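Glutathione S-transferase (Agrobacterium tumefaciens, PDB 3LQ7) probably conjugates glutathione to electrophilic compounds, as glutathione S-transferases of this superfamily do, working as a two-subunit assembly. Local coordinates at residues R169-G174 with V206-A211; E161-L166 with Y199-A204; T123-I128 with I184-R189; L44-Q49 with R212-R217; N18-V23 with P50-R55. All coordinates share one frame; numbering follows the deposited sequence. Where two conformers were deposited one is given.

Contact 1: residues R169-G174 with V206-A211; sequences REWLEG and VERGKA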
# COMPACT_ATOMS: atom_id res chain seq x y z
N ARG A 169 -10.98 16.49 13.60
CA ARG A 169 -10.44 15.41 14.43
C ARG A 169 -8.98 15.65 14.83
O ARG A 169 -8.25 16.36 14.13
CB ARG A 169 -10.51 14.07 13.70
CG ARG A 169 -11.88 13.52 13.36
CD ARG A 169 -11.70 12.28 12.49
NE ARG A 169 -12.84 12.02 11.62
CZ ARG A 169 -13.74 11.06 11.81
NH1 ARG A 169 -14.74 10.91 10.96
NH2 ARG A 169 -13.64 10.25 12.86
N GLU A 170 -8.56 15.04 15.93
CA GLU A 170 -7.16 15.06 16.35
C GLU A 170 -6.32 14.06 15.55
O GLU A 170 -5.21 14.37 15.12
CB GLU A 170 -7.04 14.77 17.85
CG GLU A 170 -5.74 15.28 18.47
CD GLU A 170 -5.47 14.75 19.86
OE1 GLU A 170 -6.32 14.01 20.41
OE2 GLU A 170 -4.40 15.08 20.42
N TRP A 171 -6.85 12.86 15.36
CA TRP A 171 -6.19 11.82 14.58
C TRP A 171 -7.18 11.25 13.55
O TRP A 171 -8.31 11.73 13.47
CB TRP A 171 -5.64 10.71 15.49
CG TRP A 171 -4.84 11.19 16.68
CD1 TRP A 171 -5.20 11.12 18.00
CD2 TRP A 171 -3.54 11.81 16.66
NE1 TRP A 171 -4.22 11.65 18.80
CE2 TRP A 171 -3.19 12.09 18.01
CE3 TRP A 171 -2.64 12.17 15.64
CZ2 TRP A 171 -1.98 12.70 18.36
CZ3 TRP A 171 -1.44 12.77 15.99
CH2 TRP A 171 -1.12 13.04 17.35
N LEU A 172 -6.75 10.26 12.77
CA LEU A 172 -7.59 9.69 11.72
C LEU A 172 -8.88 9.06 12.24
O LEU A 172 -9.98 9.34 11.73
CB LEU A 172 -6.81 8.66 10.89
CG LEU A 172 -5.91 9.23 9.79
CD1 LEU A 172 -5.03 8.15 9.18
CD2 LEU A 172 -6.74 9.92 8.72
N GLU A 173 -8.74 8.23 13.27
CA GLU A 173 -9.84 7.43 13.81
C GLU A 173 -9.60 7.17 15.29
O GLU A 173 -8.93 6.21 15.66
CB GLU A 173 -9.93 6.11 13.04
CG GLU A 173 -11.26 5.35 13.16
CD GLU A 173 -12.17 5.55 11.96
OE1 GLU A 173 -11.68 5.56 10.80
OE2 GLU A 173 -13.39 5.66 12.17
N GLY A 174 -10.13 8.05 16.14
CA GLY A 174 -10.01 7.92 17.59
C GLY A 174 -8.63 8.23 18.14
O GLY A 174 -8.07 9.30 17.88
N VAL A 206 -0.02 16.96 10.84
CA VAL A 206 1.40 16.60 10.75
C VAL A 206 2.19 17.14 11.96
O VAL A 206 2.96 16.39 12.58
CB VAL A 206 2.04 17.06 9.40
CG1 VAL A 206 3.58 17.06 9.46
CG2 VAL A 206 1.57 16.17 8.27
N GLU A 207 1.97 18.41 12.30
CA GLU A 207 2.62 19.04 13.45
C GLU A 207 2.32 18.35 14.79
O GLU A 207 3.22 18.18 15.62
CB GLU A 207 2.29 20.53 13.55
CG GLU A 207 2.85 21.39 12.41
CD GLU A 207 4.33 21.14 12.13
OE1 GLU A 207 5.15 21.16 13.08
OE2 GLU A 207 4.67 20.94 10.95
N ARG A 208 1.07 17.93 14.96
CA ARG A 208 0.62 17.15 16.13
C ARG A 208 1.43 15.85 16.29
O ARG A 208 1.83 15.50 17.40
CB ARG A 208 -0.86 16.82 15.96
CG ARG A 208 -1.72 17.05 17.18
CD ARG A 208 -2.97 17.83 16.80
NE ARG A 208 -3.77 17.15 15.78
CZ ARG A 208 -4.52 17.78 14.87
NH1 ARG A 208 -4.57 19.10 14.83
NH2 ARG A 208 -5.21 17.07 13.98
N GLY A 209 1.67 15.16 15.17
CA GLY A 209 2.44 13.93 15.15
C GLY A 209 3.91 14.19 15.44
O GLY A 209 4.56 13.42 16.16
N LYS A 210 4.42 15.30 14.90
CA LYS A 210 5.83 15.67 15.06
C LYS A 210 6.12 16.12 16.47
O LYS A 210 7.24 15.92 16.98
CB LYS A 210 6.22 16.77 14.08
CG LYS A 210 6.32 16.28 12.63
CD LYS A 210 7.35 17.05 11.83
CE LYS A 210 6.79 18.36 11.32
NZ LYS A 210 7.79 19.07 10.47
N ALA A 211 5.11 16.70 17.12
CA ALA A 211 5.22 17.16 18.50
C ALA A 211 5.32 16.01 19.52
O ALA A 211 5.64 16.25 20.68
CB ALA A 211 4.06 18.11 18.84
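The backbone oxygen of Glu170 is gripped twice by the guanidinium of Arg208. NH2 of Arg208 donates to Glu170 O at 2.9 Å, and NE of Arg208 donates to the same Glu170 O at 3.2 Å. The NE bond arrives in the carbonyl plane on a lone pair. The NH2 bond comes from above that plane. Neither is straight, with N-H...O angles of 147° for NH2 and 137° for NE, as expected when two neighbouring nitrogens share one acceptor. The oxygen lies close to the guanidinium plane and is met side-on, by NE and one terminal nitrogen. The Arg208 chain bends at chi2 and chi3 to bring NE and NH2 round to the loop.

The contact ties the loop between helix 144-166 and helix 178-188 to helix 200-210, within the all-helical C-terminal domain of the glutathione S-transferase fold.

The buried indole of Trp171 packs against the base of the arginine side chain. Its CH2 lies 4.0 Å from Arg208 CB. The ring turns an edge to the helix backbone, where CZ3 of Trp171 sits 4.0 Å from Gly209 N. One face of the indole carries CG of Glu170. That methylene also crosses the arginine chain at a slant, with Glu170 CG 3.8 Å from Arg208 NE. The Glu170 carboxylate does not touch the guanidinium. Further round, Trp171 meets Phe176 edge-to-face and packs on Tyr205.

Contact 2: residues E161-L166 with Y199-A204; sequences ELSAWL and YGNLLA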
# COMPACT_ATOMS: atom_id res chain seq x y z
N GLU A 161 -10.06 15.30 -0.31
CA GLU A 161 -10.77 14.16 0.27
C GLU A 161 -10.24 13.82 1.66
O GLU A 161 -11.03 13.55 2.56
CB GLU A 161 -10.64 12.95 -0.65
CG GLU A 161 -11.53 13.02 -1.89
CD GLU A 161 -11.02 12.15 -3.02
OE1 GLU A 161 -10.06 11.38 -2.81
OE2 GLU A 161 -11.59 12.25 -4.13
N LEU A 162 -8.92 13.84 1.81
CA LEU A 162 -8.28 13.53 3.10
C LEU A 162 -8.64 14.58 4.16
O LEU A 162 -8.96 14.22 5.29
CB LEU A 162 -6.76 13.40 2.94
CG LEU A 162 -5.95 12.91 4.15
CD1 LEU A 162 -6.51 11.60 4.74
CD2 LEU A 162 -4.47 12.74 3.78
N SER A 163 -8.59 15.85 3.76
CA SER A 163 -8.89 16.96 4.66
C SER A 163 -10.36 17.05 5.00
O SER A 163 -10.71 17.47 6.11
CB SER A 163 -8.40 18.28 4.07
OG SER A 163 -8.73 19.36 4.93
N ALA A 164 -11.22 16.68 4.05
CA ALA A 164 -12.66 16.66 4.26
C ALA A 164 -13.04 15.59 5.28
O ALA A 164 -13.93 15.81 6.10
CB ALA A 164 -13.40 16.43 2.95
N TRP A 165 -12.35 14.45 5.23
CA TRP A 165 -12.56 13.37 6.20
C TRP A 165 -12.12 13.76 7.60
O TRP A 165 -12.87 13.57 8.57
CB TRP A 165 -11.84 12.08 5.80
CG TRP A 165 -11.73 11.13 6.97
CD1 TRP A 165 -10.67 10.99 7.83
CD2 TRP A 165 -12.75 10.25 7.46
NE1 TRP A 165 -10.96 10.06 8.80
CE2 TRP A 165 -12.23 9.59 8.60
CE3 TRP A 165 -14.05 9.95 7.03
CZ2 TRP A 165 -12.96 8.63 9.31
CZ3 TRP A 165 -14.78 9.00 7.75
CH2 TRP A 165 -14.23 8.35 8.87
N LEU A 166 -10.90 14.28 7.70
CA LEU A 166 -10.31 14.60 9.00
C LEU A 166 -11.07 15.72 9.69
O LEU A 166 -11.36 15.63 10.88
CB LEU A 166 -8.82 14.95 8.86
CG LEU A 166 -8.03 15.13 10.17
CD1 LEU A 166 -7.74 13.79 10.85
CD2 LEU A 166 -6.74 15.88 9.90
N TYR A 199 -3.78 23.59 3.35
CA TYR A 199 -4.58 22.61 4.08
C TYR A 199 -4.27 22.70 5.57
O TYR A 199 -3.40 21.99 6.08
CB TYR A 199 -4.31 21.20 3.57
CG TYR A 199 -4.73 20.97 2.14
CD1 TYR A 199 -6.02 20.56 1.83
CD2 TYR A 199 -3.82 21.16 1.09
CE1 TYR A 199 -6.41 20.35 0.51
CE2 TYR A 199 -4.20 20.96 -0.23
CZ TYR A 199 -5.50 20.55 -0.51
OH TYR A 199 -5.88 20.34 -1.82
N GLY A 200 -5.00 23.59 6.25
CA GLY A 200 -4.75 23.93 7.64
C GLY A 200 -4.83 22.77 8.61
O GLY A 200 -3.93 22.60 9.44
N ASN A 201 -5.89 21.97 8.49
CA ASN A 201 -6.06 20.82 9.38
C ASN A 201 -5.01 19.72 9.14
O ASN A 201 -4.50 19.15 10.09
CB ASN A 201 -7.50 20.27 9.38
CG ASN A 201 -7.94 19.72 8.04
OD1 ASN A 201 -7.37 20.04 6.99
ND2 ASN A 201 -8.97 18.88 8.06
N LEU A 202 -4.67 19.49 7.87
CA LEU A 202 -3.62 18.55 7.48
C LEU A 202 -2.22 19.00 7.91
O LEU A 202 -1.36 18.18 8.25
CB LEU A 202 -3.64 18.34 5.96
CG LEU A 202 -4.25 17.08 5.35
CD1 LEU A 202 -5.44 16.54 6.15
CD2 LEU A 202 -4.63 17.37 3.91
N LEU A 203 -2.00 20.32 7.88
CA LEU A 203 -0.75 20.91 8.34
C LEU A 203 -0.63 20.75 9.86
O LEU A 203 0.39 20.29 10.35
CB LEU A 203 -0.65 22.38 7.92
CG LEU A 203 0.63 23.18 8.17
CD1 LEU A 203 1.80 22.66 7.33
CD2 LEU A 203 0.39 24.66 7.89
N ALA A 204 -1.70 21.09 10.58
CA ALA A 204 -1.74 20.95 12.04
C ALA A 204 -1.61 19.49 12.46
O ALA A 204 -0.94 19.18 13.46
CB ALA A 204 -3.01 21.58 12.62
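Ser163 and Asn201 are joined by two hydrogen bonds that run in opposite senses. OG of Ser163 donates to OD1 of Asn201 at 2.6 Å. In return, ND2 of Asn201 donates to the backbone O of Ser163 at 3.0 Å, with an N-H...O angle of 152°. Each donor lies in the carbonyl plane of its acceptor, on a lone pair. Ser163 O is also almost exactly in the amide plane of Asn201. The serine hydroxyl stands anti to its own backbone N (chi1 178°), which carries OG across to the amide. Asn201 ND2 has a further acceptor in Gly167 O, just past the end of helix 144-166.

Beside this polar pair, Leu202 inserts its methyl groups. Its CD1 rests 3.8 Å from Ser163 CA, and its CD2 lies 3.9 Å from Ser163 CB. CD1 of Leu202 also meets CD2 of Leu166 at 4.0 Å and CG of Leu162 at 4.2 Å. Tyr199, the N-cap residue of helix 200-210, brings its ring to Ser163 CB, and its OH bonds to Asp160. The two helix segments cross at 79°, a steep packing within the C-terminal helical domain. Leu162 also packs on Phe72 of the second subunit.

One amide thus accepts from a serine hydroxyl and donates to two backbone oxygens, those of Ser163 and Gly167. The paired bonds probably fix the rotation of the amide and satisfy the polar groups where the two helices cross.

Contact 3: residues T123-I128 with I184-R189; sequences TIEPSI and ICVLRR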
# COMPACT_ATOMS: atom_id res chain seq x y z
N THR A 123 -2.99 4.70 -1.59
CA THR A 123 -3.88 5.74 -2.12
C THR A 123 -3.29 7.15 -2.03
O THR A 123 -3.28 7.89 -3.02
CB THR A 123 -5.29 5.67 -1.46
OG1 THR A 123 -5.88 4.39 -1.74
CG2 THR A 123 -6.21 6.77 -2.00
N ILE A 124 -2.77 7.52 -0.86
CA ILE A 124 -2.24 8.88 -0.68
C ILE A 124 -0.81 8.99 -1.19
O ILE A 124 -0.48 9.90 -1.96
CB ILE A 124 -2.41 9.41 0.77
CG1 ILE A 124 -3.86 9.82 1.02
CG2 ILE A 124 -1.60 10.68 1.00
CD1 ILE A 124 -4.73 8.74 1.51
N GLU A 125 0.04 8.04 -0.80
CA GLU A 125 1.45 8.06 -1.17
C GLU A 125 1.77 8.09 -2.69
O GLU A 125 2.63 8.87 -3.07
CB GLU A 125 2.24 6.96 -0.47
CG GLU A 125 3.75 7.17 -0.51
CD GLU A 125 4.52 6.03 0.15
OE1 GLU A 125 4.09 4.86 0.03
OE2 GLU A 125 5.56 6.30 0.78
N PRO A 126 1.12 7.24 -3.52
CA PRO A 126 1.44 7.33 -4.96
C PRO A 126 1.11 8.68 -5.61
O PRO A 126 1.86 9.13 -6.47
CB PRO A 126 0.60 6.21 -5.59
CG PRO A 126 0.42 5.22 -4.48
CD PRO A 126 0.25 6.08 -3.25
N SER A 127 0.03 9.32 -5.16
CA SER A 127 -0.38 10.65 -5.63
C SER A 127 0.70 11.68 -5.31
O SER A 127 1.01 12.53 -6.16
CB SER A 127 -1.67 11.08 -4.95
OG SER A 127 -2.55 9.98 -4.80
N ILE A 128 1.25 11.58 -4.10
CA ILE A 128 2.35 12.42 -3.65
C ILE A 128 3.61 12.15 -4.45
O ILE A 128 4.22 13.08 -4.97
CB ILE A 128 2.62 12.25 -2.11
CG1 ILE A 128 1.46 12.84 -1.31
CG2 ILE A 128 3.95 12.89 -1.70
CD1 ILE A 128 1.59 12.72 0.22
N ILE A 184 1.18 10.31 8.50
CA ILE A 184 2.02 11.47 8.81
C ILE A 184 3.37 11.42 8.10
O ILE A 184 3.82 12.42 7.56
CB ILE A 184 2.11 11.78 10.34
CG1 ILE A 184 0.80 12.42 10.79
CG2 ILE A 184 3.26 12.75 10.66
CD1 ILE A 184 0.52 12.39 12.28
N CYS A 185 4.00 10.25 8.06
CA CYS A 185 5.28 10.11 7.37
C CYS A 185 5.13 10.27 5.85
O CYS A 185 6.01 10.86 5.19
CB CYS A 185 5.95 8.78 7.73
SG CYS A 185 6.59 8.74 9.43
N VAL A 186 4.02 9.77 5.32
CA VAL A 186 3.65 9.94 3.91
C VAL A 186 3.44 11.43 3.59
O VAL A 186 4.03 11.94 2.65
CB VAL A 186 2.42 9.06 3.56
CG1 VAL A 186 1.59 9.64 2.44
CG2 VAL A 186 2.88 7.65 3.20
N LEU A 187 2.65 12.12 4.42
CA LEU A 187 2.39 13.55 4.24
C LEU A 187 3.64 14.45 4.38
O LEU A 187 3.72 15.49 3.73
CB LEU A 187 1.29 14.03 5.18
CG LEU A 187 -0.18 13.65 4.91
CD1 LEU A 187 -1.03 13.93 6.15
CD2 LEU A 187 -0.77 14.36 3.69
N ARG A 188 4.61 14.03 5.18
CA ARG A 188 5.85 14.81 5.36
C ARG A 188 6.71 14.90 4.10
O ARG A 188 7.54 15.81 3.98
CB ARG A 188 6.69 14.29 6.54
CG ARG A 188 6.04 14.54 7.90
CD ARG A 188 7.02 14.63 9.06
NE ARG A 188 8.26 13.89 8.84
CZ ARG A 188 9.47 14.44 8.82
NH1 ARG A 188 9.63 15.74 9.02
NH2 ARG A 188 10.52 13.67 8.61
N ARG A 189 6.51 13.98 3.16
CA ARG A 189 7.15 14.04 1.84
C ARG A 189 6.71 15.25 1.01
O ARG A 189 7.28 15.52 -0.04
CB ARG A 189 6.89 12.75 1.07
CG ARG A 189 7.84 11.62 1.41
CD ARG A 189 7.40 10.31 0.75
NE ARG A 189 8.40 9.26 0.96
CZ ARG A 189 8.40 8.39 1.97
NH1 ARG A 189 7.44 8.42 2.90
NH2 ARG A 189 9.36 7.48 2.05
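One carboxylate oxygen of Glu125, OE2, lies over one face of the Arg189 guanidinium. OE2 of Glu125 sits 3.5 Å from Arg189 NH1, offset toward the rim of the group. The carboxylate and guanidinium planes are 77° apart. No N-H points at the oxygen, so this salt bridge works through charge alone. OE2 of Glu125 also has a long, weak ion pair with Arg36.

The contact belongs to the helical bundle of the C-terminal domain in the glutathione S-transferase fold. Helices 107-137 and 178-188 run nearly parallel here, 11° apart, with their axes 9.6 Å from each other. Helix 107-137 is kinked at Pro126.

Next to the charged pair, Val186 points toward helix 107-137. Val186 CG2 lies against the extended chain of Glu125, 3.8 Å from Glu125 CB. Its CG1 meets two isoleucines: Ile124 CG2 at 3.7 Å and Ile128 CD1 at 3.8 Å. Leu155 and Leu190 add to the surroundings of Ile128. Near the dimer interface, Ile124 packs on Phe72 of the second subunit. Farther along the chain, CG2 of Ile128 comes to 4.0 Å from Arg189 CB.

Contact 4: residues L44-Q49 with R212-R217; sequences LEEVGQ and RPAFKR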
# COMPACT_ATOMS: atom_id res chain seq x y z
N LEU A 44 8.53 1.80 16.83
CA LEU A 44 9.35 1.20 17.87
C LEU A 44 9.51 2.11 19.09
O LEU A 44 9.43 1.64 20.23
CB LEU A 44 10.72 0.81 17.31
CG LEU A 44 10.74 -0.44 16.43
CD1 LEU A 44 12.08 -0.57 15.71
CD2 LEU A 44 10.44 -1.70 17.25
N GLU A 45 9.70 3.41 18.85
CA GLU A 45 9.78 4.40 19.92
C GLU A 45 8.44 4.64 20.61
O GLU A 45 8.40 4.94 21.81
CB GLU A 45 10.33 5.73 19.39
CG GLU A 45 11.82 5.74 18.99
CD GLU A 45 12.79 5.47 20.15
OE1 GLU A 45 12.44 5.71 21.33
OE2 GLU A 45 13.92 5.02 19.87
N GLU A 46 7.36 4.50 19.86
CA GLU A 46 6.01 4.77 20.37
C GLU A 46 5.57 3.66 21.31
O GLU A 46 4.73 3.85 22.19
CB GLU A 46 5.04 4.91 19.19
CG GLU A 46 3.75 5.61 19.51
CD GLU A 46 3.93 7.05 19.90
OE1 GLU A 46 3.79 7.35 21.10
OE2 GLU A 46 4.21 7.89 19.01
N VAL A 47 6.19 2.50 21.10
CA VAL A 47 5.87 1.26 21.77
C VAL A 47 6.90 0.99 22.88
O VAL A 47 6.66 0.21 23.81
CB VAL A 47 5.76 0.15 20.66
CG1 VAL A 47 6.57 -1.09 20.95
CG2 VAL A 47 4.29 -0.13 20.34
N GLY A 48 8.04 1.67 22.80
CA GLY A 48 9.06 1.62 23.84
C GLY A 48 9.94 0.40 23.74
O GLY A 48 10.53 -0.02 24.73
N GLN A 49 10.03 -0.17 22.54
CA GLN A 49 10.86 -1.35 22.30
C GLN A 49 12.28 -0.91 21.93
O GLN A 49 12.47 -0.22 20.92
CB GLN A 49 10.24 -2.23 21.20
CG GLN A 49 11.00 -3.53 20.88
CD GLN A 49 11.02 -4.53 22.04
OE1 GLN A 49 10.02 -4.71 22.74
NE2 GLN A 49 12.15 -5.20 22.22
N ARG A 212 5.06 14.77 19.08
CA ARG A 212 5.13 13.61 19.97
C ARG A 212 6.56 13.22 20.25
O ARG A 212 7.37 13.12 19.32
CB ARG A 212 4.34 12.41 19.41
CG ARG A 212 2.83 12.58 19.50
CD ARG A 212 2.10 11.45 18.77
NE ARG A 212 2.17 10.19 19.52
CZ ARG A 212 1.24 9.78 20.37
NH1 ARG A 212 0.16 10.52 20.59
NH2 ARG A 212 1.37 8.63 21.00
N PRO A 213 6.89 13.00 21.53
CA PRO A 213 8.25 12.67 21.97
C PRO A 213 8.84 11.44 21.28
O PRO A 213 10.05 11.40 21.05
CB PRO A 213 8.09 12.44 23.49
CG PRO A 213 6.64 12.59 23.79
CD PRO A 213 6.02 13.32 22.67
N ALA A 214 8.00 10.46 20.96
CA ALA A 214 8.43 9.30 20.19
C ALA A 214 8.92 9.65 18.77
O ALA A 214 9.90 9.06 18.29
CB ALA A 214 7.33 8.27 20.13
N PHE A 215 8.23 10.58 18.10
CA PHE A 215 8.66 11.06 16.77
C PHE A 215 10.02 11.70 16.93
O PHE A 215 10.96 11.35 16.21
CB PHE A 215 7.66 12.07 16.17
CG PHE A 215 8.11 12.64 14.84
CD1 PHE A 215 7.65 12.09 13.65
CD2 PHE A 215 8.99 13.73 14.78
CE1 PHE A 215 8.04 12.62 12.40
CE2 PHE A 215 9.40 14.25 13.55
CZ PHE A 215 8.93 13.70 12.36
N LYS A 216 10.12 12.60 17.91
CA LYS A 216 11.35 13.32 18.23
C LYS A 216 12.52 12.42 18.58
O LYS A 216 13.64 12.70 18.16
CB LYS A 216 11.10 14.32 19.35
CG LYS A 216 10.16 15.46 19.02
CD LYS A 216 10.08 16.43 20.19
CE LYS A 216 9.27 17.66 19.84
NZ LYS A 216 8.89 18.48 21.03
N ARG A 217 12.27 11.33 19.32
CA ARG A 217 13.30 10.34 19.64
C ARG A 217 13.78 9.64 18.37
O ARG A 217 14.98 9.44 18.17
CB ARG A 217 12.80 9.30 20.65
CG ARG A 217 12.66 9.81 22.09
CD ARG A 217 12.47 8.67 23.11
NE ARG A 217 11.29 7.83 22.87
CZ ARG A 217 10.05 8.10 23.29
NH1 ARG A 217 9.79 9.22 23.96
NH2 ARG A 217 9.06 7.26 23.03
O HOH W 1 4.91 9.67 21.77
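Glu45 and Ala214 bring the two backbones to 5.1 Å between their CA atoms. Residues 44-47 are the last turn of helix 38-47, which Gly48 leaves with positive phi. Residues 213-217 are the first turn of helix 213-228, with Arg212 as its N-cap. The small side chain of Ala214 probably lets the backbones come this near, and Ala214 O lies 3.5 Å from Glu45 CB.

Two arginine-glutamate salt bridges flank this point. In one of its two conformers, Arg217 grips Glu45 side-on. Its NE donates to Glu45 OE1 at 2.9 Å, on the anti side of the carboxylate and tilted 30° out of its plane. Its NH2 donates to the backbone O of Glu45 at 2.7 Å, from above the carbonyl plane. Both acceptors lie in the guanidinium plane. Arg212 also uses NE and NH2, but both go to the Glu46 carboxylate: NH2 to OE1 at 2.7 Å and NE to OE2 at 3.1 Å. Here the donors come from above the carboxylate plane, and the two flat groups stand 60° apart. A water donates to Glu46 OE1 and accepts from Ala214 N. OE2 of Glu46 also takes a bond from Trp42, and Arg212 makes a cation-pi contact with Phe176.

The contact joins the thioredoxin-like N-terminal domain to the C-terminal helices. Charge pairing dominates it. Arg217, in that conformer, would add a main-chain tie to helix 38-47.

Contact 5: residues N18-V23 with P50-R55; sequences NPTITV and PYHVRR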
# COMPACT_ATOMS: atom_id res chain seq x y z
N ASN A 18 15.68 -8.85 20.94
CA ASN A 18 15.48 -7.48 20.47
C ASN A 18 15.55 -7.33 18.95
O ASN A 18 16.43 -7.91 18.31
CB ASN A 18 16.46 -6.53 21.16
CG ASN A 18 15.84 -5.82 22.35
OD1 ASN A 18 14.76 -6.20 22.83
ND2 ASN A 18 16.52 -4.79 22.84
N PRO A 19 14.61 -6.55 18.37
CA PRO A 19 14.55 -6.31 16.93
C PRO A 19 15.78 -5.58 16.42
O PRO A 19 16.34 -4.74 17.12
CB PRO A 19 13.33 -5.40 16.78
CG PRO A 19 12.53 -5.59 18.01
CD PRO A 19 13.52 -5.86 19.08
N THR A 20 16.19 -5.92 15.20
CA THR A 20 17.28 -5.24 14.52
C THR A 20 16.78 -4.70 13.18
O THR A 20 16.36 -5.46 12.31
CB THR A 20 18.49 -6.17 14.29
OG1 THR A 20 19.00 -6.60 15.56
CG2 THR A 20 19.59 -5.47 13.49
N ILE A 21 16.80 -3.38 13.04
CA ILE A 21 16.41 -2.76 11.77
C ILE A 21 17.62 -2.25 11.02
O ILE A 21 18.67 -1.99 11.61
CB ILE A 21 15.36 -1.63 11.95
CG1 ILE A 21 15.92 -0.48 12.80
CG2 ILE A 21 14.06 -2.21 12.52
CD1 ILE A 21 15.24 0.86 12.58
N THR A 22 17.48 -2.15 9.70
CA THR A 22 18.56 -1.68 8.85
C THR A 22 18.20 -0.37 8.18
O THR A 22 17.15 -0.24 7.53
CB THR A 22 18.93 -2.70 7.77
OG1 THR A 22 17.77 -3.00 6.98
CG2 THR A 22 19.49 -3.98 8.39
N VAL A 23 19.07 0.62 8.36
CA VAL A 23 18.94 1.92 7.72
C VAL A 23 20.14 2.11 6.80
O VAL A 23 21.12 1.37 6.90
CB VAL A 23 18.87 3.08 8.76
CG1 VAL A 23 17.72 2.86 9.73
CG2 VAL A 23 20.19 3.26 9.51
N PRO A 50 13.27 -1.30 22.75
CA PRO A 50 14.68 -1.07 22.40
C PRO A 50 15.05 -1.90 21.18
O PRO A 50 14.65 -3.06 21.06
CB PRO A 50 15.43 -1.56 23.64
CG PRO A 50 14.43 -1.53 24.74
CD PRO A 50 13.15 -1.90 24.09
N TYR A 51 15.81 -1.30 20.27
CA TYR A 51 16.12 -1.91 18.99
C TYR A 51 17.54 -1.64 18.53
O TYR A 51 18.10 -0.58 18.80
CB TYR A 51 15.11 -1.47 17.92
CG TYR A 51 15.07 0.02 17.62
CD1 TYR A 51 15.76 0.55 16.53
CD2 TYR A 51 14.32 0.90 18.41
CE1 TYR A 51 15.72 1.91 16.24
CE2 TYR A 51 14.28 2.27 18.13
CZ TYR A 51 14.99 2.76 17.04
OH TYR A 51 14.96 4.11 16.74
N HIS A 52 18.12 -2.61 17.82
CA HIS A 52 19.46 -2.47 17.28
C HIS A 52 19.40 -1.96 15.84
O HIS A 52 18.44 -2.20 15.12
CB HIS A 52 20.21 -3.81 17.36
CG HIS A 52 20.26 -4.38 18.74
ND1 HIS A 52 21.25 -4.07 19.64
CD2 HIS A 52 19.43 -5.24 19.38
CE1 HIS A 52 21.04 -4.72 20.78
NE2 HIS A 52 19.94 -5.43 20.64
N VAL A 53 20.43 -1.22 15.44
CA VAL A 53 20.46 -0.57 14.14
C VAL A 53 21.72 -0.98 13.38
O VAL A 53 22.82 -0.94 13.94
CB VAL A 53 20.40 0.99 14.28
CG1 VAL A 53 20.43 1.68 12.93
CG2 VAL A 53 19.16 1.43 15.04
N ARG A 54 21.56 -1.39 12.12
CA ARG A 54 22.70 -1.63 11.24
C ARG A 54 22.70 -0.69 10.04
O ARG A 54 21.68 -0.50 9.38
CB ARG A 54 22.72 -3.08 10.76
CG ARG A 54 23.16 -4.10 11.80
CD ARG A 54 23.40 -5.47 11.17
NE ARG A 54 22.29 -5.87 10.31
CZ ARG A 54 22.26 -6.97 9.57
NH1 ARG A 54 21.19 -7.23 8.82
NH2 ARG A 54 23.28 -7.82 9.57
N ARG A 55 23.86 -0.11 9.75
CA ARG A 55 24.03 0.78 8.61
C ARG A 55 24.48 0.01 7.36
O ARG A 55 25.41 -0.80 7.42
CB ARG A 55 25.03 1.89 8.95
CG ARG A 55 24.55 2.92 9.97
CD ARG A 55 25.22 2.74 11.33
NE ARG A 55 24.95 3.86 12.24
CZ ARG A 55 25.71 4.96 12.33
NH1 ARG A 55 26.78 5.11 11.58
NH2 ARG A 55 25.37 5.91 13.19
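The Ile21 and Tyr51 side chains cross at a slant, with Ile21 CD1 3.8 Å from Tyr51 CE1. Val53 continues this face of the sheet, where Val23 CG2 meets Val53 CG1 at 3.8 Å. CG1 of Ile21 stands between its own backbone N and carbonyl carbon (chi1 62°), which swings the end of the chain toward the tyrosine.

The other face is more polar. Thr20 OG1 comes to 3.5 Å from His52 CB. Thr22 and Arg54 lie side by side and point the same way, with Thr22 CG2 3.7 Å from Arg54 NH1. The polar ends bond elsewhere: Arg54 to Glu79 and Thr22 to Ser77. Asn18 CB sits at the edge of the His52 ring.

Four backbone bonds zip the parallel strands together, among them His52 N to Pro19 O at 2.9 Å. These strands and the intervening helix 38-47 form the beta-alpha-beta unit of the thioredoxin-like domain. The helix packs on Ile21 and Tyr51, and strand 78-80 flanks strand 20-24.

In the fold
From the N terminus, contact 5 closes first, pairing strands 20-24 and 52-56, with helix 38-47 in the loop between them. Contact 4 starts on that helix and so crosses contact 5. It then closes a long loop of 162 residues on helix 213-228, linking the two domains. Contacts 1, 2 and 3 are all nested inside this loop. They cross one another: contact 3 joins helices 107-137 and 178-188, contact 2 joins helices 144-166 and 200-210, and contact 1 ties the loop after helix 144-166 to helix 200-210. These three touch each other within the C-terminal domain, and contacts 2 and 3 also reach the second subunit. Contacts 2 and 5 lie farthest apart, with centres about 34 Å from each other.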